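Local structure of nitrate regulatory protein (Klebsiella oxytoca, 4AKK) at residues 185-190 with 234-239; 222-227 with 265-270; 256-261 with 283-288; 369-374 with 383-388. The protein senses nitrate and nitrite and, in response, binds the terminator in the nasF leader RNA to cause transcription antitermination of the nasFEDCBA operon. All coordinates share one frame; numbering follows the deposited sequence.

Contact 1 (185-190 with 234-239)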
loop_
_atom_site.group_PDB
_atom_site.type_symbol
_atom_site.label_atom_id
_atom_site.label_comp_id
_atom_site.label_asym_id
_atom_site.label_seq_id
_atom_site.Cartn_x
_atom_site.Cartn_y
_atom_site.Cartn_z
ATOM N N ARG A 185 -15.966 5.778 4.359
ATOM C CA ARG A 185 -16.154 6.539 5.600
ATOM C C ARG A 185 -15.291 6.001 6.729
ATOM O O ARG A 185 -14.788 6.768 7.543
ATOM C CB ARG A 185 -17.617 6.526 6.054
ATOM C CG ARG A 185 -18.512 7.500 5.320
ATOM C CD ARG A 185 -19.950 7.396 5.814
ATOM N NE ARG A 185 -20.836 8.163 4.950
ATOM C CZ ARG A 185 -21.114 9.450 5.124
ATOM N NH1 ARG A 185 -20.585 10.113 6.141
ATOM N NH2 ARG A 185 -21.920 10.072 4.276
ATOM N N MET A 186 -15.132 4.681 6.781
ATOM C CA MET A 186 -14.311 4.065 7.811
ATOM C C MET A 186 -12.857 4.469 7.655
ATOM O O MET A 186 -12.189 4.775 8.635
ATOM C CB MET A 186 -14.452 2.536 7.819
ATOM C CG MET A 186 -15.679 2.048 8.574
ATOM S SD MET A 186 -15.516 1.979 10.381
ATOM C CE MET A 186 -14.320 3.240 10.723
ATOM N N VAL A 187 -12.369 4.489 6.422
ATOM C CA VAL A 187 -10.984 4.877 6.191
ATOM C C VAL A 187 -10.746 6.362 6.494
ATOM O O VAL A 187 -9.732 6.725 7.093
ATOM C CB VAL A 187 -10.524 4.519 4.764
ATOM C CG1 VAL A 187 -9.201 5.213 4.430
ATOM C CG2 VAL A 187 -10.378 3.016 4.638
ATOM N N ALA A 188 -11.683 7.211 6.088
ATOM C CA ALA A 188 -11.617 8.639 6.406
ATOM C C ALA A 188 -11.567 8.863 7.920
ATOM O O ALA A 188 -10.783 9.676 8.410
ATOM C CB ALA A 188 -12.819 9.381 5.796
ATOM N N LEU A 189 -12.417 8.146 8.653
ATOM C CA LEU A 189 -12.428 8.207 10.109
ATOM C C LEU A 189 -11.110 7.717 10.717
ATOM O O LEU A 189 -10.515 8.391 11.568
ATOM C CB LEU A 189 -13.594 7.381 10.669
ATOM C CG LEU A 189 -13.598 7.181 12.185
ATOM C CD1 LEU A 189 -13.782 8.515 12.888
ATOM C CD2 LEU A 189 -14.682 6.188 12.615
ATOM N N TYR A 190 -10.664 6.543 10.280
ATOM C CA TYR A 190 -9.403 5.983 10.752
ATOM C C TYR A 190 -8.266 6.966 10.490
ATOM O O TYR A 190 -7.423 7.195 11.353
ATOM C CB TYR A 190 -9.100 4.646 10.062
ATOM C CG TYR A 190 -7.698 4.161 10.320
ATOM C CD1 TYR A 190 -7.311 3.755 11.591
ATOM C CD2 TYR A 190 -6.755 4.124 9.304
ATOM C CE1 TYR A 190 -6.032 3.323 11.844
ATOM C CE2 TYR A 190 -5.464 3.692 9.549
ATOM C CZ TYR A 190 -5.111 3.296 10.827
ATOM O OH TYR A 190 -3.835 2.864 11.088
ATOM N N PHE A 234 -4.144 13.476 7.805
ATOM C CA PHE A 234 -5.195 14.468 7.547
ATOM C C PHE A 234 -5.414 14.719 6.046
ATOM O O PHE A 234 -6.516 15.066 5.632
ATOM C CB PHE A 234 -4.963 15.780 8.320
ATOM C CG PHE A 234 -5.062 15.628 9.835
ATOM C CD1 PHE A 234 -6.244 15.205 10.437
ATOM C CD2 PHE A 234 -3.973 15.903 10.647
ATOM C CE1 PHE A 234 -6.331 15.053 11.823
ATOM C CE2 PHE A 234 -4.054 15.758 12.049
ATOM C CZ PHE A 234 -5.236 15.331 12.631
ATOM N N ASP A 235 -4.374 14.537 5.238
ATOM C CA ASP A 235 -4.540 14.579 3.787
ATOM C C ASP A 235 -5.437 13.443 3.332
ATOM O O ASP A 235 -6.314 13.637 2.506
ATOM C CB ASP A 235 -3.203 14.510 3.050
ATOM C CG ASP A 235 -2.367 15.773 3.226
ATOM O OD1 ASP A 235 -2.848 16.740 3.860
ATOM O OD2 ASP A 235 -1.218 15.792 2.732
ATOM N N SER A 236 -5.212 12.252 3.865
ATOM C CA SER A 236 -6.099 11.141 3.570
ATOM C C SER A 236 -7.541 11.430 4.029
ATOM O O SER A 236 -8.491 11.197 3.275
ATOM C CB SER A 236 -5.565 9.840 4.165
ATOM O OG SER A 236 -6.540 8.820 4.071
ATOM N N PHE A 237 -7.707 11.955 5.239
ATOM C CA PHE A 237 -9.048 12.311 5.725
ATOM C C PHE A 237 -9.757 13.283 4.774
ATOM O O PHE A 237 -10.930 13.108 4.462
ATOM C CB PHE A 237 -9.016 12.902 7.144
ATOM C CG PHE A 237 -10.216 13.760 7.466
ATOM C CD1 PHE A 237 -11.442 13.180 7.771
ATOM C CD2 PHE A 237 -10.128 15.147 7.425
ATOM C CE1 PHE A 237 -12.552 13.963 8.043
ATOM C CE2 PHE A 237 -11.241 15.941 7.696
ATOM C CZ PHE A 237 -12.450 15.351 8.005
ATOM N N GLN A 238 -9.036 14.303 4.315
ATOM C CA GLN A 238 -9.621 15.335 3.472
ATOM C C GLN A 238 -9.989 14.804 2.102
ATOM O O GLN A 238 -11.027 15.150 1.567
ATOM C CB GLN A 238 -8.680 16.527 3.341
ATOM C CG GLN A 238 -8.432 17.227 4.669
ATOM C CD GLN A 238 -7.775 18.580 4.502
ATOM O OE1 GLN A 238 -6.598 18.758 4.832
ATOM N NE2 GLN A 238 -8.532 19.544 3.979
ATOM N N ALA A 239 -9.140 13.960 1.535
ATOM C CA ALA A 239 -9.456 13.345 0.257
ATOM C C ALA A 239 -10.706 12.465 0.338
ATOM O O ALA A 239 -11.441 12.342 -0.635
ATOM C CB ALA A 239 -8.268 12.543 -0.264
#
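Ala-188 and Phe-237 meet in a buried helix-helix contact inside the nitrate- and nitrite-sensing NIT domain, which is all-helical. Helix 180-212 supplies residues 185-190 and helix 217-240 supplies 234-239. Consecutive in the chain and roughly antiparallel here, they form a helical hairpin. They come very close here: the CA atoms of Ala-188 and Phe-237 are only 4.5 Å apart. The small side chain of Ala-188 is consistent with so close an approach. The contact is small, and its closest approach is a ring edge on a backbone carbonyl. Val-187 CG1 lies 4.5 Å from Ser-236 OG. The Ser-236 hydroxyl hydrogen-bonds to Ser-191 OG, one turn after Val-187 on helix 180-212. Helix 341-358 covers this flank, with Val-343 and Ala-347 against Val-187 and Gln-346 against Ser-236. Phe-192 and Phe-249 both meet the Phe-237 ring edge-to-face, and Leu-300 of helix 277-312 also touches it. CG of Phe-237 stands anti to the backbone N (chi1 157°), which sets the ring beside its own carbonyl carbon, off to one side of the line between the helices. Ala-188 O lies at the ring edge, near the ring plane, with CD1 of Phe-237 3.6 Å from this oxygen.

Contact 2 (222-227 with 265-270). With EDO (1,2-ethanediol), chain D.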
loop_
_atom_site.group_PDB
_atom_site.type_symbol
_atom_site.label_atom_id
_atom_site.label_comp_id
_atom_site.label_asym_id
_atom_site.label_seq_id
_atom_site.Cartn_x
_atom_site.Cartn_y
_atom_site.Cartn_z
ATOM N N GLN A 222 11.928 12.548 17.267
ATOM C CA GLN A 222 10.648 11.917 17.555
ATOM C C GLN A 222 9.501 12.928 17.458
ATOM O O GLN A 222 8.410 12.605 16.988
ATOM C CB GLN A 222 10.664 11.293 18.950
ATOM C CG GLN A 222 11.662 10.148 19.121
ATOM C CD GLN A 222 11.630 9.577 20.535
ATOM O OE1 GLN A 222 10.766 9.930 21.334
ATOM N NE2 GLN A 222 12.574 8.698 20.849
ATOM N N LEU A 223 9.748 14.151 17.904
ATOM C CA LEU A 223 8.707 15.169 17.872
ATOM C C LEU A 223 8.406 15.516 16.425
ATOM O O LEU A 223 7.264 15.462 15.974
ATOM C CB LEU A 223 9.135 16.418 18.651
ATOM C CG LEU A 223 8.202 17.627 18.548
ATOM C CD1 LEU A 223 6.829 17.299 19.160
ATOM C CD2 LEU A 223 8.838 18.818 19.257
ATOM N N VAL A 224 9.452 15.871 15.695
ATOM C CA VAL A 224 9.337 16.143 14.283
ATOM C C VAL A 224 8.599 15.016 13.553
ATOM O O VAL A 224 7.779 15.274 12.674
ATOM C CB VAL A 224 10.739 16.325 13.665
ATOM C CG1 VAL A 224 10.682 16.239 12.144
ATOM C CG2 VAL A 224 11.346 17.650 14.127
ATOM N N ASP A 225 8.909 13.772 13.905
ATOM C CA ASP A 225 8.322 12.628 13.208
ATOM C C ASP A 225 6.815 12.546 13.481
ATOM O O ASP A 225 6.040 12.155 12.616
ATOM C CB ASP A 225 8.996 11.307 13.623
ATOM C CG ASP A 225 10.472 11.215 13.205
ATOM O OD1 ASP A 225 10.898 11.884 12.229
ATOM O OD2 ASP A 225 11.204 10.449 13.882
ATOM N N ARG A 226 6.411 12.905 14.691
ATOM C CA ARG A 226 4.995 12.904 15.055
ATOM C C ARG A 226 4.274 14.002 14.301
ATOM O O ARG A 226 3.134 13.828 13.867
ATOM C CB ARG A 226 4.815 13.104 16.562
ATOM C CG ARG A 226 5.435 12.014 17.424
ATOM C CD ARG A 226 5.210 10.660 16.800
ATOM N NE ARG A 226 5.693 9.545 17.608
ATOM C CZ ARG A 226 6.954 9.118 17.631
ATOM N NH1 ARG A 226 7.894 9.740 16.926
ATOM N NH2 ARG A 226 7.277 8.078 18.384
ATOM N N ILE A 227 4.950 15.126 14.110
ATOM C CA ILE A 227 4.331 16.250 13.403
ATOM C C ILE A 227 4.187 15.982 11.898
ATOM O O ILE A 227 3.120 16.177 11.328
ATOM C CB ILE A 227 5.085 17.574 13.649
ATOM C CG1 ILE A 227 4.972 17.964 15.127
ATOM C CG2 ILE A 227 4.539 18.682 12.727
ATOM C CD1 ILE A 227 6.129 18.839 15.640
ATOM N N VAL A 265 10.486 26.752 18.291
ATOM C CA VAL A 265 11.404 26.831 19.427
ATOM C C VAL A 265 12.010 25.460 19.748
ATOM O O VAL A 265 13.228 25.314 19.869
ATOM C CB VAL A 265 10.707 27.405 20.697
ATOM C CG1 VAL A 265 11.584 27.211 21.924
ATOM C CG2 VAL A 265 10.358 28.880 20.505
ATOM N N ALA A 266 11.148 24.461 19.899
ATOM C CA ALA A 266 11.599 23.117 20.231
ATOM C C ALA A 266 12.603 22.585 19.203
ATOM O O ALA A 266 13.534 21.854 19.556
ATOM C CB ALA A 266 10.407 22.172 20.354
ATOM N N CYS A 267 12.428 22.959 17.939
ATOM C CA CYS A 267 13.311 22.451 16.889
ATOM C C CYS A 267 14.587 23.265 16.705
ATOM O O CYS A 267 15.546 22.798 16.092
ATOM C CB CYS A 267 12.562 22.328 15.564
ATOM S SG CYS A 267 11.374 20.965 15.564
ATOM N N THR A 268 14.599 24.476 17.246
ATOM C CA THR A 268 15.723 25.380 17.043
ATOM C C THR A 268 16.547 25.578 18.310
ATOM O O THR A 268 17.513 24.857 18.556
ATOM C CB THR A 268 15.241 26.756 16.554
ATOM O OG1 THR A 268 14.497 26.596 15.339
ATOM C CG2 THR A 268 16.428 27.679 16.304
ATOM N N ARG A 269 16.145 26.551 19.118
ATOM C CA ARG A 269 16.950 26.975 20.257
ATOM C C ARG A 269 16.525 26.326 21.562
ATOM O O ARG A 269 15.536 25.592 21.618
ATOM C CB ARG A 269 16.909 28.497 20.402
ATOM C CG ARG A 269 15.519 29.095 20.313
ATOM C CD ARG A 269 15.562 30.587 20.610
ATOM N NE ARG A 269 14.245 31.210 20.520
ATOM C CZ ARG A 269 13.378 31.278 21.526
ATOM N NH1 ARG A 269 13.686 30.751 22.710
ATOM N NH2 ARG A 269 12.200 31.870 21.344
ATOM N N GLN A 270 17.282 26.605 22.615
ATOM C CA GLN A 270 16.982 26.036 23.917
ATOM C C GLN A 270 15.705 26.668 24.448
ATOM O O GLN A 270 15.502 27.877 24.320
ATOM C CB GLN A 270 18.152 26.237 24.884
ATOM C CG GLN A 270 18.109 25.316 26.095
ATOM C CD GLN A 270 19.490 24.883 26.555
ATOM O OE1 GLN A 270 20.439 25.669 26.531
ATOM N NE2 GLN A 270 19.608 23.625 26.975
HETATM C C1 EDO D . 18.982 21.168 19.566
HETATM O O1 EDO D . 17.751 21.869 19.804
HETATM C C2 EDO D . 18.683 19.753 19.084
HETATM O O2 EDO D . 18.237 18.929 20.167
#
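Val-224 CG2 touches Cys-267 SG at 3.6 Å, and Leu-223 CD2 touches Ala-266 CB at 3.9 Å. These two pairs carry nearly all of the contact. In each, a branch tip from helix 217-240 meets a short side chain near the C-terminal end of helix 257-267. The nearest CA atoms, those of Val-224 and Cys-267, are 7.9 Å apart, so the helices are spaced by side chains. SG of Cys-267 stands anti to its own carbonyl carbon (chi1 -72°), where it faces the valine. CG of Leu-223 is instead anti to the backbone N (chi1 173°), and CD2 reaches on to the alanine methyl. This is packing within the helical NIT domain, where the helix ends after Cys-267. Thr-268 is the first residue to leave helical angles. The next shell is mixed. Phe-215 touches both Leu-223 and Ala-266, while Trp-389 and Arg-393 of helix 385-399, in the ANTAR region, lie against Val-224. Cys-267 O accepts hydrogen bonds from Arg-220 NH1 and Gln-390 NE2, which tie this helix end to helices 217-240 and 385-399, respectively. Further out, a 1,2-ethanediol, probably from the crystallisation liquor, gives a hydrogen bond from O1 to Thr-268 O at 3.2 Å.

Contact 3 (256-261 with 283-288)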
loop_
_atom_site.group_PDB
_atom_site.type_symbol
_atom_site.label_atom_id
_atom_site.label_comp_id
_atom_site.label_asym_id
_atom_site.label_seq_id
_atom_site.Cartn_x
_atom_site.Cartn_y
_atom_site.Cartn_z
ATOM N N SER A 256 -2.839 26.738 14.765
ATOM C CA SER A 256 -2.558 27.545 15.952
ATOM C C SER A 256 -1.206 28.222 15.844
ATOM O O SER A 256 -0.176 27.558 15.698
ATOM C CB SER A 256 -2.567 26.676 17.209
ATOM O OG SER A 256 -1.904 27.330 18.286
ATOM N N LEU A 257 -1.210 29.545 15.935
ATOM C CA LEU A 257 0.024 30.327 15.890
ATOM C C LEU A 257 0.922 30.015 17.102
ATOM O O LEU A 257 2.155 29.917 16.992
ATOM C CB LEU A 257 -0.325 31.823 15.841
ATOM C CG LEU A 257 0.746 32.812 15.382
ATOM C CD1 LEU A 257 1.474 33.383 16.565
ATOM C CD2 LEU A 257 1.725 32.148 14.413
ATOM N N GLU A 258 0.301 29.858 18.261
ATOM C CA GLU A 258 1.072 29.575 19.462
ATOM C C GLU A 258 1.776 28.219 19.346
ATOM O O GLU A 258 2.972 28.121 19.590
ATOM C CB GLU A 258 0.194 29.622 20.712
ATOM C CG GLU A 258 0.996 29.541 22.000
ATOM C CD GLU A 258 0.136 29.688 23.243
ATOM O OE1 GLU A 258 -1.087 29.464 23.148
ATOM O OE2 GLU A 258 0.691 30.018 24.315
ATOM N N ILE A 259 1.037 27.181 18.960
ATOM C CA ILE A 259 1.644 25.867 18.729
ATOM C C ILE A 259 2.741 25.927 17.665
ATOM O O ILE A 259 3.806 25.339 17.822
ATOM C CB ILE A 259 0.601 24.813 18.338
ATOM C CG1 ILE A 259 -0.317 24.539 19.535
ATOM C CG2 ILE A 259 1.302 23.530 17.868
ATOM C CD1 ILE A 259 -1.518 23.647 19.243
ATOM N N GLU A 260 2.485 26.652 16.585
ATOM C CA GLU A 260 3.479 26.778 15.537
ATOM C C GLU A 260 4.768 27.431 16.024
ATOM O O GLU A 260 5.863 26.996 15.667
ATOM C CB GLU A 260 2.902 27.506 14.323
ATOM C CG GLU A 260 2.194 26.570 13.350
ATOM C CD GLU A 260 1.352 27.309 12.319
ATOM O OE1 GLU A 260 1.392 28.560 12.295
ATOM O OE2 GLU A 260 0.646 26.634 11.536
ATOM N N GLN A 261 4.641 28.466 16.847
ATOM C CA GLN A 261 5.821 29.135 17.401
ATOM C C GLN A 261 6.590 28.230 18.348
ATOM O O GLN A 261 7.825 28.204 18.346
ATOM C CB GLN A 261 5.418 30.396 18.157
ATOM C CG GLN A 261 4.753 31.449 17.297
ATOM C CD GLN A 261 4.197 32.596 18.137
ATOM O OE1 GLN A 261 3.696 32.382 19.242
ATOM N NE2 GLN A 261 4.282 33.814 17.615
ATOM N N PHE A 283 1.133 22.315 26.675
ATOM C CA PHE A 283 0.142 21.285 26.963
ATOM C C PHE A 283 -1.285 21.810 26.776
ATOM O O PHE A 283 -2.123 21.170 26.136
ATOM C CB PHE A 283 0.330 20.742 28.390
ATOM C CG PHE A 283 -0.614 19.620 28.731
ATOM C CD1 PHE A 283 -0.296 18.304 28.412
ATOM C CD2 PHE A 283 -1.826 19.878 29.350
ATOM C CE1 PHE A 283 -1.162 17.268 28.724
ATOM C CE2 PHE A 283 -2.702 18.846 29.661
ATOM C CZ PHE A 283 -2.370 17.542 29.342
ATOM N N CYS A 284 -1.547 22.992 27.323
ATOM C CA CYS A 284 -2.891 23.556 27.302
ATOM C C CYS A 284 -3.320 23.913 25.897
ATOM O O CYS A 284 -4.436 23.584 25.487
ATOM C CB CYS A 284 -2.996 24.769 28.235
ATOM S SG CYS A 284 -2.899 24.294 29.992
ATOM N N ALA A 285 -2.437 24.581 25.159
ATOM C CA ALA A 285 -2.725 24.866 23.761
ATOM C C ALA A 285 -3.031 23.577 22.995
ATOM O O ALA A 285 -3.977 23.529 22.208
ATOM C CB ALA A 285 -1.570 25.622 23.115
ATOM N N GLN A 286 -2.235 22.532 23.223
ATOM C CA GLN A 286 -2.410 21.272 22.486
ATOM C C GLN A 286 -3.702 20.587 22.914
ATOM O O GLN A 286 -4.392 19.989 22.109
ATOM C CB GLN A 286 -1.235 20.318 22.741
ATOM C CG GLN A 286 0.072 20.761 22.133
ATOM C CD GLN A 286 0.138 20.503 20.638
ATOM O OE1 GLN A 286 -0.825 20.024 20.032
ATOM N NE2 GLN A 286 1.280 20.824 20.031
ATOM N N THR A 287 -4.022 20.672 24.197
ATOM C CA THR A 287 -5.245 20.055 24.689
ATOM C C THR A 287 -6.502 20.704 24.086
ATOM O O THR A 287 -7.494 20.022 23.836
ATOM C CB THR A 287 -5.308 20.115 26.205
ATOM O OG1 THR A 287 -4.144 19.481 26.739
ATOM C CG2 THR A 287 -6.575 19.424 26.728
ATOM N N GLN A 288 -6.460 22.013 23.848
ATOM C CA GLN A 288 -7.600 22.695 23.222
ATOM C C GLN A 288 -7.718 22.257 21.764
ATOM O O GLN A 288 -8.814 22.046 21.225
ATOM C CB GLN A 288 -7.442 24.212 23.290
ATOM C CG GLN A 288 -8.498 24.955 22.448
ATOM C CD GLN A 288 -8.563 26.448 22.738
ATOM O OE1 GLN A 288 -9.504 26.925 23.375
ATOM N NE2 GLN A 288 -7.565 27.191 22.271
#
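Helix 257-261 and helix 283-288 run closer to antiparallel than parallel, at 130° between their directions, with their axes 9.8 Å apart at closest approach. Ile-259 is the central side chain. Its CG1 packs on Ala-285 CB at 3.9 Å. Its CG2 meets Gln-286 NE2 at 3.5 Å, and its CD1 lies 3.8 Å from Gln-286 CD. The isoleucine lies at a slant to the glutamine chain. Gln-286 is bent at chi2 (-77°), which folds its amide back toward the isoleucine. Glu-258 has an extended chain and reaches out to the alanine, with OE1 3.9 Å from Ala-285 CB. Ser-256 is the N-cap of the first helix. Its OG accepts from Ile-259 N at 3.0 Å in a nearly straight bond, 170° at the hydrogen, and so fixes the turn that bears Ile-259. The contact joins two neighbouring helices of the NIT domain at a partly buried place. The amide has polar partners elsewhere: OE1 of Gln-286 accepts from Arg-289 NH1, and NE2 gives a weak hydrogen bond to Glu-202 of helix 180-212. The amide thus appears to act both as a packing surface for Ile-259 and as a polar link to these two neighbours.

Contact 4 (369-374 with 383-388)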
loop_
_atom_site.group_PDB
_atom_site.type_symbol
_atom_site.label_atom_id
_atom_site.label_comp_id
_atom_site.label_asym_id
_atom_site.label_seq_id
_atom_site.Cartn_x
_atom_site.Cartn_y
_atom_site.Cartn_z
ATOM N N LEU A 369 19.266 6.846 6.773
ATOM C CA LEU A 369 19.004 7.575 5.541
ATOM C C LEU A 369 19.152 9.076 5.721
ATOM O O LEU A 369 19.735 9.754 4.873
ATOM C CB LEU A 369 17.615 7.240 5.028
ATOM C CG LEU A 369 17.502 5.769 4.654
ATOM C CD1 LEU A 369 16.052 5.365 4.411
ATOM C CD2 LEU A 369 18.370 5.486 3.436
ATOM N N ILE A 370 18.633 9.594 6.834
ATOM C CA ILE A 370 18.724 11.013 7.124
ATOM C C ILE A 370 20.169 11.454 7.366
ATOM O O ILE A 370 20.568 12.547 6.960
ATOM C CB ILE A 370 17.845 11.407 8.333
ATOM C CG1 ILE A 370 16.358 11.298 7.967
ATOM C CG2 ILE A 370 18.149 12.816 8.752
ATOM C CD1 ILE A 370 15.420 11.165 9.162
ATOM N N GLU A 371 20.952 10.607 8.032
ATOM C CA GLU A 371 22.364 10.913 8.259
ATOM C C GLU A 371 23.124 10.993 6.930
ATOM O O GLU A 371 23.869 11.945 6.682
ATOM C CB GLU A 371 23.006 9.892 9.203
ATOM C CG GLU A 371 22.500 9.971 10.650
ATOM C CD GLU A 371 22.718 11.335 11.269
ATOM O OE1 GLU A 371 23.678 12.029 10.869
ATOM O OE2 GLU A 371 21.927 11.717 12.154
ATOM N N LYS A 372 22.920 9.995 6.076
ATOM C CA LYS A 372 23.454 10.035 4.709
ATOM C C LYS A 372 23.070 11.305 3.926
ATOM O O LYS A 372 23.924 11.956 3.319
ATOM C CB LYS A 372 22.997 8.809 3.932
ATOM C CG LYS A 372 23.689 7.506 4.296
ATOM C CD LYS A 372 22.976 6.342 3.602
ATOM C CE LYS A 372 23.750 5.037 3.694
ATOM N NZ LYS A 372 24.740 4.903 2.590
ATOM N N ALA A 373 21.790 11.657 3.917
ATOM C CA ALA A 373 21.382 12.897 3.252
ATOM C C ALA A 373 22.085 14.121 3.847
ATOM O O ALA A 373 22.475 15.038 3.118
ATOM C CB ALA A 373 19.878 13.070 3.287
ATOM N N LYS A 374 22.242 14.139 5.168
ATOM C CA LYS A 374 22.967 15.226 5.820
ATOM C C LYS A 374 24.402 15.320 5.300
ATOM O O LYS A 374 24.877 16.403 4.955
ATOM C CB LYS A 374 22.964 15.058 7.337
ATOM C CG LYS A 374 21.711 15.590 8.017
ATOM C CD LYS A 374 21.583 15.056 9.447
ATOM C CE LYS A 374 22.886 15.210 10.228
ATOM N NZ LYS A 374 22.799 14.611 11.599
ATOM N N MET A 383 27.499 22.668 4.032
ATOM C CA MET A 383 26.653 22.961 5.175
ATOM C C MET A 383 27.248 22.387 6.450
ATOM O O MET A 383 27.921 21.356 6.421
ATOM C CB MET A 383 25.246 22.397 4.959
ATOM C CG MET A 383 24.395 23.173 3.970
ATOM S SD MET A 383 22.665 22.665 4.067
ATOM C CE MET A 383 21.965 23.589 2.714
ATOM N N GLN A 384 27.000 23.068 7.567
ATOM C CA GLN A 384 27.300 22.514 8.882
ATOM C C GLN A 384 26.274 21.422 9.181
ATOM O O GLN A 384 25.208 21.392 8.577
ATOM C CB GLN A 384 27.237 23.608 9.949
ATOM C CG GLN A 384 28.003 24.875 9.583
ATOM C CD GLN A 384 29.478 24.609 9.336
ATOM O OE1 GLN A 384 30.159 24.009 10.169
ATOM N NE2 GLN A 384 29.980 25.053 8.184
ATOM N N GLU A 385 26.587 20.533 10.115
ATOM C CA GLU A 385 25.711 19.397 10.386
ATOM C C GLU A 385 24.300 19.805 10.821
ATOM O O GLU A 385 23.309 19.289 10.301
ATOM C CB GLU A 385 26.330 18.457 11.418
ATOM C CG GLU A 385 25.499 17.213 11.646
ATOM C CD GLU A 385 26.105 16.275 12.665
ATOM O OE1 GLU A 385 27.194 16.587 13.196
ATOM O OE2 GLU A 385 25.486 15.222 12.935
ATOM N N GLU A 386 24.209 20.721 11.781
ATOM C CA GLU A 386 22.909 21.195 12.244
ATOM C C GLU A 386 22.184 21.903 11.104
ATOM O O GLU A 386 20.994 21.685 10.883
ATOM C CB GLU A 386 23.060 22.118 13.462
ATOM C CG GLU A 386 21.758 22.816 13.884
ATOM C CD GLU A 386 20.758 21.859 14.522
ATOM O OE1 GLU A 386 21.073 20.654 14.633
ATOM O OE2 GLU A 386 19.662 22.313 14.919
ATOM N N GLN A 387 22.916 22.730 10.365
ATOM C CA GLN A 387 22.367 23.422 9.206
ATOM C C GLN A 387 21.780 22.424 8.206
ATOM O O GLN A 387 20.703 22.638 7.645
ATOM C CB GLN A 387 23.463 24.250 8.533
ATOM C CG GLN A 387 23.018 25.028 7.295
ATOM C CD GLN A 387 24.170 25.787 6.646
ATOM O OE1 GLN A 387 25.338 25.587 6.996
ATOM N NE2 GLN A 387 23.847 26.661 5.695
ATOM N N ALA A 388 22.516 21.342 7.983
ATOM C CA ALA A 388 22.091 20.258 7.107
ATOM C C ALA A 388 20.750 19.677 7.551
ATOM O O ALA A 388 19.834 19.496 6.743
ATOM C CB ALA A 388 23.159 19.166 7.083
#
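Lys-374 and Glu-385 lay their side chains across each other, with CE of the lysine 3.6 Å from CG of the glutamate. The amine then meets the carboxylate in a salt bridge, NZ of Lys-374 to OE2 of Glu-385 at 3.1 Å. It uses the anti lone pair of OE2, away from the other oxygen. Glu-385 reaches there with an extended chain, while Lys-374 is bent at chi3 (48°), which turns its end toward the carboxylates. Glu-371, one turn earlier on the lysine's helix, holds the same amine. Its OE1 is met on the syn side by Lys-374 NZ at 2.8 Å, 22° out of the carboxylate plane. The two glutamates come close: OE1 of Glu-371 is 4.2 Å from OE2 of Glu-385. The shared lysine probably offsets their repulsion. Nearer the backbone the contact is apolar. Ala-388 CB lies 4.0 Å from Lys-374 CG, and Trp-389 and Leu-392 also touch the lysine chain. Met-378 packs against both Glu-385 and Ala-388. Gln-384 is at the N-cap position of the second helix, and its N gives a hydrogen bond to Gln-387 OE1. The salt-bridge network thus joins helices 360-380 and 385-399, consecutive helices of the helical ANTAR domain, the RNA-binding effector of NasR.

Contacts 1, 2 and 3 lie in the NIT domain, and contact 4 lies in the ANTAR domain. Contacts 1 and 2 are buried; contacts 3 and 4 are only partly so, and contact 4 includes exposed glutamates. Helix 217-240 serves contacts 1 and 2, whose centres are 26 Å apart. Helix 257-267 serves contacts 2 and 3, at its two ends. Contact 1 sets a ring edge against a backbone carbonyl, contact 2 joins small and branched apolar groups, contact 3 sets an aliphatic chain against an amide, and contact 4 adds charge. Contacts 2 and 4 approach to about 4 Å between nearest atoms, and Arg-220 hydrogen-bonds to Cys-267 O and forms a salt bridge with Glu-386.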